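Local coordinates for ribose ABC transporter, substrate binding protein (Conexibacter woesei, PDB 4KQ9), which probably binds ribose or a related sugar in the periplasm as the solute-binding component of an ABC transporter, at residues D111-E114 and I115-K119; Q148-A151 and A152-F156; S244-A247 and Y248-G251. The protein carries 1 engineered substitution. All coordinates share one frame; numbering follows the deposited sequence.

Contact 1: D111-E114 and I115-K119; sequences DFAE and IGRLK
Asp111 and Ile115 are joined by a backbone bond at the start of helix 112-126: Ile115 N donates to Asp111 O at 3.1 Å. The same four-residue step recurs in the bonds from Gly116 N to Phe112 O and from Arg117 N to Ala113 O, and again where Leu118 N meets Glu114 O at 2.9 Å. Asp111 is also the N-cap. Its CG is anti to the backbone N (chi1 180°), a setting that brings OD1 to the first turn, where it accepts weak bonds from Ala113 N at 3.1 Å and Glu114 N at 3.3 Å. The other carboxylate oxygen turns to Arg117. In the conformer described here, one of two modelled, OD2 of Asp111 lies 4.0 Å from NH1 of Arg117, at the edge of the guanidinium but beyond salt-bridge range, with the two planes 71° apart. A bend at chi3 of Arg117 lays one guanidinium face over Ala113 O and Glu114 CA, and Arg117 NH2 sits 3.6 Å from Glu114 CG. On the buried flank, Phe112 and Ile115 run side by side, with Ile115 CD1 meeting the ring edge at Phe112 CD1 (4.2 Å). The Phe112 ring also packs edge-to-face with Phe144. A glycerol, probably from crystallisation, binds Asp111 N. The carboxylate of Asp111 thus accepts two weak bonds from helix-start amides and, in one conformer of Arg117, has a guanidinium nearby, which would probably favour its negative charge and offset the helix dipole.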
loop_
_atom_site.group_PDB
_atom_site.type_symbol
_atom_site.label_atom_id
_atom_site.label_comp_id
_atom_site.label_asym_id
_atom_site.label_seq_id
_atom_site.Cartn_x
_atom_site.Cartn_y
_atom_site.Cartn_z
ATOM N N ASP A 111 4.772 2.295 5.527
ATOM C CA ASP A 111 4.674 1.810 6.887
ATOM C C ASP A 111 3.200 1.552 7.187
ATOM O O ASP A 111 2.434 2.496 7.461
ATOM C CB ASP A 111 5.180 2.916 7.803
ATOM C CG ASP A 111 5.129 2.539 9.290
ATOM O OD1 ASP A 111 4.630 1.459 9.644
ATOM O OD2 ASP A 111 5.604 3.380 10.090
ATOM N N PHE A 112 2.821 0.301 7.081
ATOM C CA PHE A 112 1.427 -0.098 7.173
ATOM C C PHE A 112 0.878 0.235 8.585
ATOM O O PHE A 112 -0.286 0.558 8.692
ATOM C CB PHE A 112 1.241 -1.572 6.878
ATOM C CG PHE A 112 1.676 -2.028 5.492
ATOM C CD1 PHE A 112 1.511 -1.242 4.373
ATOM C CD2 PHE A 112 2.148 -3.358 5.320
ATOM C CE1 PHE A 112 1.900 -1.680 3.114
ATOM C CE2 PHE A 112 2.512 -3.820 4.057
ATOM C CZ PHE A 112 2.394 -2.971 2.945
ATOM N N ALA A 113 1.730 0.235 9.623
ATOM C CA ALA A 113 1.320 0.620 11.015
ATOM C C ALA A 113 0.986 2.050 11.123
ATOM O O ALA A 113 0.048 2.426 11.809
ATOM C CB ALA A 113 2.436 0.280 11.998
ATOM N N GLU A 114 1.731 2.897 10.392
ATOM C CA GLU A 114 1.417 4.306 10.290
ATOM C C GLU A 114 0.070 4.567 9.615
ATOM O O GLU A 114 -0.702 5.372 10.097
ATOM C CB GLU A 114 2.479 5.035 9.490
ATOM C CG GLU A 114 2.695 6.430 9.980
ATOM C CD GLU A 114 2.345 7.457 8.940
ATOM O OE1 GLU A 114 3.124 7.639 7.972
ATOM O OE2 GLU A 114 1.293 8.101 9.104
ATOM N N ILE A 115 -0.185 3.875 8.513
ATOM C CA ILE A 115 -1.518 3.932 7.863
ATOM C C ILE A 115 -2.653 3.676 8.892
ATOM O O ILE A 115 -3.583 4.437 8.940
ATOM C CB ILE A 115 -1.597 2.962 6.703
ATOM C CG1 ILE A 115 -0.603 3.455 5.615
ATOM C CG2 ILE A 115 -2.995 2.970 6.098
ATOM C CD1 ILE A 115 -0.338 2.499 4.512
ATOM N N GLY A 116 -2.552 2.617 9.640
ATOM C CA GLY A 116 -3.515 2.251 10.736
ATOM C C GLY A 116 -3.709 3.299 11.806
ATOM O O GLY A 116 -4.839 3.592 12.195
ATOM N N ARG A 117 -2.620 3.924 12.261
ATOM C CA ARG A 117 -2.705 4.995 13.264
ATOM C C ARG A 117 -3.331 6.249 12.703
ATOM O O ARG A 117 -4.072 6.959 13.406
ATOM C CB ARG A 117 -1.307 5.355 13.810
ATOM C CG ARG A 117 -0.740 4.326 14.769
ATOM C CD ARG A 117 0.542 4.785 15.486
ATOM N NE ARG A 117 1.702 4.151 14.888
ATOM C CZ ARG A 117 2.441 4.707 13.932
ATOM N NH1 ARG A 117 3.441 4.038 13.442
ATOM N NH2 ARG A 117 2.184 5.933 13.488
ATOM N N LEU A 118 -3.029 6.570 11.457
ATOM C CA LEU A 118 -3.650 7.747 10.862
ATOM C C LEU A 118 -5.191 7.607 10.764
ATOM O O LEU A 118 -5.982 8.577 11.063
ATOM C CB LEU A 118 -3.115 8.025 9.459
ATOM C CG LEU A 118 -1.614 8.383 9.336
ATOM C CD1 LEU A 118 -1.282 8.412 7.853
ATOM C CD2 LEU A 118 -1.312 9.722 10.020
ATOM N N LYS A 119 -5.610 6.416 10.339
ATOM C CA LYS A 119 -7.030 6.120 10.187
ATOM C C LYS A 119 -7.796 6.117 11.533
ATOM O O LYS A 119 -8.874 6.718 11.637
ATOM C CB LYS A 119 -7.202 4.786 9.432
ATOM C CG LYS A 119 -6.874 4.950 7.936
ATOM C CD LYS A 119 -6.481 3.569 7.356
ATOM C CE LYS A 119 -7.624 2.838 6.726
ATOM N NZ LYS A 119 -7.390 1.460 6.155
#

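Contact 2: Q148-A151 and A152-F156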
loop_
_atom_site.group_PDB
_atom_site.type_symbol
_atom_site.label_atom_id
_atom_site.label_comp_id
_atom_site.label_asym_id
_atom_site.label_seq_id
_atom_site.Cartn_x
_atom_site.Cartn_y
_atom_site.Cartn_z
ATOM N N GLN A 148 -1.555 -2.881 9.849
ATOM C CA GLN A 148 -2.409 -1.700 10.019
ATOM C C GLN A 148 -3.450 -1.891 11.147
ATOM O O GLN A 148 -3.746 -0.942 11.891
ATOM C CB GLN A 148 -3.039 -1.263 8.711
ATOM C CG GLN A 148 -4.241 -1.974 8.268
ATOM C CD GLN A 148 -4.791 -1.321 7.008
ATOM O OE1 GLN A 148 -4.658 -1.852 5.906
ATOM N NE2 GLN A 148 -5.374 -0.159 7.169
ATOM N N GLY A 149 -3.955 -3.093 11.279
ATOM C CA GLY A 149 -5.012 -3.405 12.251
ATOM C C GLY A 149 -4.518 -3.343 13.679
ATOM O O GLY A 149 -5.203 -2.810 14.558
ATOM N N GLU A 150 -3.331 -3.879 13.946
ATOM C CA GLU A 150 -2.799 -3.785 15.290
ATOM C C GLU A 150 -2.464 -2.331 15.616
ATOM O O GLU A 150 -2.772 -1.837 16.694
ATOM C CB GLU A 150 -1.647 -4.763 15.532
ATOM C CG GLU A 150 -1.389 -4.951 17.037
ATOM C CD GLU A 150 -2.663 -5.241 17.899
ATOM O OE1 GLU A 150 -2.832 -4.546 18.953
ATOM O OE2 GLU A 150 -3.500 -6.143 17.541
ATOM N N ALA A 151 -1.956 -1.572 14.661
ATOM C CA ALA A 151 -1.716 -0.188 14.951
ATOM C C ALA A 151 -3.039 0.543 15.307
ATOM O O ALA A 151 -3.050 1.443 16.172
ATOM C CB ALA A 151 -1.027 0.486 13.765
ATOM N N ALA A 152 -4.146 0.181 14.624
ATOM C CA ALA A 152 -5.388 0.878 14.817
ATOM C C ALA A 152 -6.018 0.515 16.164
ATOM O O ALA A 152 -6.545 1.384 16.852
ATOM C CB ALA A 152 -6.377 0.604 13.667
ATOM N N ARG A 153 -5.951 -0.744 16.531
ATOM C CA ARG A 153 -6.478 -1.153 17.819
ATOM C C ARG A 153 -5.778 -0.401 18.983
ATOM O O ARG A 153 -6.441 -0.021 19.995
ATOM C CB ARG A 153 -6.296 -2.647 18.001
ATOM C CG ARG A 153 -7.119 -3.481 17.062
ATOM C CD ARG A 153 -6.873 -4.942 17.244
ATOM N NE ARG A 153 -7.590 -5.673 16.191
ATOM C CZ ARG A 153 -6.995 -6.313 15.193
ATOM N NH1 ARG A 153 -5.629 -6.352 15.103
ATOM N NH2 ARG A 153 -7.747 -6.911 14.289
ATOM N N GLU A 154 -4.452 -0.202 18.849
ATOM C CA GLU A 154 -3.724 0.528 19.878
ATOM C C GLU A 154 -4.221 1.971 20.020
ATOM O O GLU A 154 -4.332 2.487 21.148
ATOM C CB GLU A 154 -2.214 0.545 19.585
ATOM C CG GLU A 154 -1.510 -0.783 19.848
ATOM C CD GLU A 154 -0.079 -0.813 19.274
ATOM O OE1 GLU A 154 0.491 0.268 19.002
ATOM O OE2 GLU A 154 0.483 -1.922 19.086
ATOM N N VAL A 155 -4.502 2.639 18.901
ATOM C CA VAL A 155 -5.037 3.981 18.949
ATOM C C VAL A 155 -6.408 3.931 19.625
ATOM O O VAL A 155 -6.640 4.740 20.503
ATOM C CB VAL A 155 -5.105 4.674 17.598
ATOM C CG1 VAL A 155 -5.854 5.978 17.660
ATOM C CG2 VAL A 155 -3.700 4.936 17.061
ATOM N N PHE A 156 -7.292 2.982 19.250
ATOM C CA PHE A 156 -8.639 3.010 19.796
ATOM C C PHE A 156 -8.593 2.807 21.346
ATOM O O PHE A 156 -9.329 3.466 22.105
ATOM C CB PHE A 156 -9.555 1.960 19.088
ATOM C CG PHE A 156 -9.836 2.279 17.614
ATOM C CD1 PHE A 156 -10.163 3.565 17.220
ATOM C CD2 PHE A 156 -9.758 1.296 16.662
ATOM C CE1 PHE A 156 -10.437 3.870 15.890
ATOM C CE2 PHE A 156 -10.033 1.576 15.323
ATOM C CZ PHE A 156 -10.373 2.847 14.940
HETATM O O HOH W 1 -0.545 2.387 17.305
#
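Arg153 rises from its helix across the carbonyl of Gly149, one turn earlier, whose oxygen already accepts the backbone bond from Arg153 N at 3.0 Å. CB of Arg153 lies over that same oxygen. With CG beside the backbone N (chi1 -67°), the chain stays close to it, and Arg153 CG is 3.2 Å from Gly149 O. CD passes on to Glu150, 3.6 Å from its OE2. The chain is extended as far as NE, which forms a salt bridge with Asp166. At the tip, Arg153 NH1 donates to Glu150 OE2 at 3.2 Å in a bent salt bridge that meets the oxygen from above the carboxylate plane, 43° out of it; NH2 bonds Tyr168 OH. Arg153 NH1 also passes close to the glycine, 3.5 Å from Gly149 C. The segments belong to helix 143-159 of a beta-alpha-beta unit with strands 132-136 and 162-167, and Arg153 reaches both strands, through Met135 on the first and Asp166 on the second. Glu150 turns back to the guanidinium through a bend at chi2 (48°). Its other oxygen, OE1, comes within 4.2 Å of Glu154 OE2, two like charges that probably repel mildly. Glu154 OE1 instead accepts a hydrogen bond from a water, 2.9 Å away, that also donates to Ala151 O. That carbonyl is shared, as Val155 N gives it a weak bond as well. Beyond it, Val155 packs against Arg117, Ala120 and Thr121 of helix 112-126.

Contact 3: S244-A247 and Y248-G251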
loop_
_atom_site.group_PDB
_atom_site.type_symbol
_atom_site.label_atom_id
_atom_site.label_comp_id
_atom_site.label_asym_id
_atom_site.label_seq_id
_atom_site.Cartn_x
_atom_site.Cartn_y
_atom_site.Cartn_z
ATOM N N SER A 244 -3.562 7.504 0.473
ATOM C CA SER A 244 -2.692 7.106 -0.683
ATOM C C SER A 244 -1.338 6.584 -0.213
ATOM O O SER A 244 -0.739 7.157 0.707
ATOM C CB SER A 244 -2.473 8.268 -1.583
ATOM O OG SER A 244 -1.490 7.937 -2.520
ATOM N N GLN A 245 -0.897 5.470 -0.812
ATOM C CA GLN A 245 0.422 4.933 -0.566
ATOM C C GLN A 245 1.415 5.452 -1.571
ATOM O O GLN A 245 2.501 4.959 -1.612
ATOM C CB GLN A 245 0.349 3.434 -0.702
ATOM C CG GLN A 245 -0.463 2.793 0.398
ATOM C CD GLN A 245 -0.323 1.269 0.329
ATOM O OE1 GLN A 245 -1.281 0.569 0.020
ATOM N NE2 GLN A 245 0.878 0.769 0.544
ATOM N N CYS A 246 1.035 6.429 -2.408
ATOM C CA CYS A 246 1.987 7.194 -3.232
ATOM C C CYS A 246 2.826 6.315 -4.160
ATOM O O CYS A 246 4.059 6.326 -4.111
ATOM C CB CYS A 246 2.884 7.985 -2.317
ATOM S SG CYS A 246 1.968 9.252 -1.381
ATOM N N ALA A 247 2.133 5.523 -4.954
ATOM C CA ALA A 247 2.751 4.510 -5.822
ATOM C C ALA A 247 3.789 5.115 -6.724
ATOM O O ALA A 247 4.897 4.569 -6.917
ATOM C CB ALA A 247 1.688 3.857 -6.648
ATOM N N TYR A 248 3.455 6.252 -7.310
ATOM C CA TYR A 248 4.378 6.926 -8.222
ATOM C C TYR A 248 5.702 7.316 -7.549
ATOM O O TYR A 248 6.805 7.101 -8.109
ATOM C CB TYR A 248 3.709 8.180 -8.818
ATOM C CG TYR A 248 4.519 8.768 -9.979
ATOM C CD1 TYR A 248 4.352 8.309 -11.264
ATOM C CD2 TYR A 248 5.418 9.798 -9.764
ATOM C CE1 TYR A 248 5.091 8.858 -12.331
ATOM C CE2 TYR A 248 6.142 10.345 -10.805
ATOM C CZ TYR A 248 5.976 9.852 -12.071
ATOM O OH TYR A 248 6.689 10.414 -13.082
ATOM N N GLU A 249 5.607 7.912 -6.359
ATOM C CA GLU A 249 6.767 8.239 -5.587
ATOM C C GLU A 249 7.580 7.029 -5.150
ATOM O O GLU A 249 8.824 7.123 -5.069
ATOM C CB GLU A 249 6.339 9.041 -4.380
ATOM C CG GLU A 249 7.453 9.858 -3.767
ATOM C CD GLU A 249 6.988 11.016 -2.841
ATOM O OE1 GLU A 249 5.757 11.282 -2.591
ATOM O OE2 GLU A 249 7.927 11.725 -2.387
ATOM N N GLN A 250 6.911 5.927 -4.786
ATOM C CA GLN A 250 7.609 4.752 -4.419
ATOM C C GLN A 250 8.608 4.351 -5.531
ATOM O O GLN A 250 9.759 3.947 -5.252
ATOM C CB GLN A 250 6.670 3.590 -4.129
ATOM C CG GLN A 250 5.833 3.789 -2.870
ATOM C CD GLN A 250 5.359 2.470 -2.272
ATOM O OE1 GLN A 250 6.102 1.509 -2.244
ATOM N NE2 GLN A 250 4.152 2.426 -1.798
ATOM N N GLY A 251 8.112 4.360 -6.755
ATOM C CA GLY A 251 8.916 3.953 -7.923
ATOM C C GLY A 251 10.129 4.831 -8.119
ATOM O O GLY A 251 11.209 4.314 -8.325
#
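Gln250 reaches back past the start of its helix to Gln245, and this buried bond is the tight side of the contact. Gln250 NE2 donates to Gln245 O at 3.0 Å, nearly straight at 170° and within the plane of its own amide. The chain that carries the amide lies along the backbone: with CG beside the backbone N (chi1 -68°), Gln250 CG comes 3.3 Å from Cys246 O, which itself accepts from Gln250 N at 3.0 Å. Gly251 N follows with a bond to Ala247 O. Replacing Gln250 by an alanine would probably leave Gln245 O without its side-chain donor and open a gap beside the Cys246 carbonyl. Cys246 is the N-cap of helix 247-264 and has the left-handed helical backbone that turns the chain from strand 241-244 into the helix. An ST turn precedes it, Ser244 OG accepting from Cys246 N at 2.9 Å. As in other periplasmic binding proteins, this is probably one of the crossings between the two lobes, and the disulfide from Cys246 to Cys296 ties this turn to helix 291-297. The side-chain amide of Gln245 is engaged elsewhere: NE2 bonds Ser110 OG and OE1 a glycerol, and the side chain packs on Phe112 and Ile115. The looser side is formed by Tyr248 and Glu249, both partly exposed. The side chains of Glu249 and Cys246 meet at their CB atoms, 4.2 Å apart, and Glu249 CB also lies near Cys246 O; the Glu249 chain then runs on extended. The ring of Tyr248 leads away from the turn, with Ala31 of helix 20-35 and Asn298 as neighbours, whereas Ala247 is buried against Phe21, Arg24 and Ile25 of that same helix 20-35.

Contacts 1, 2 and 3 follow one another along the chain, the first two on neighbouring helices of one lobe. Contact 1 starts helix 112-126, just past strand 106-109 of the six-stranded sheet, and contact 2 lies 8 Å away, centre to centre, on helix 143-159; Ala113 O and Gly116 O rest on Ala151 CB and Ala152 CB. Contact 3, about 15 Å from contact 1 between centres and touching it, is where the chain passes from strand 241-244 into helix 247-264. Contacts 2 and 3, about 23 Å apart centre to centre, do not touch. Contact 1 comes directly after one probable interlobe crossing and contact 3 lies on another, consistent with a hinge region, while contact 2 lies against helix 112-126, farther into the same lobe.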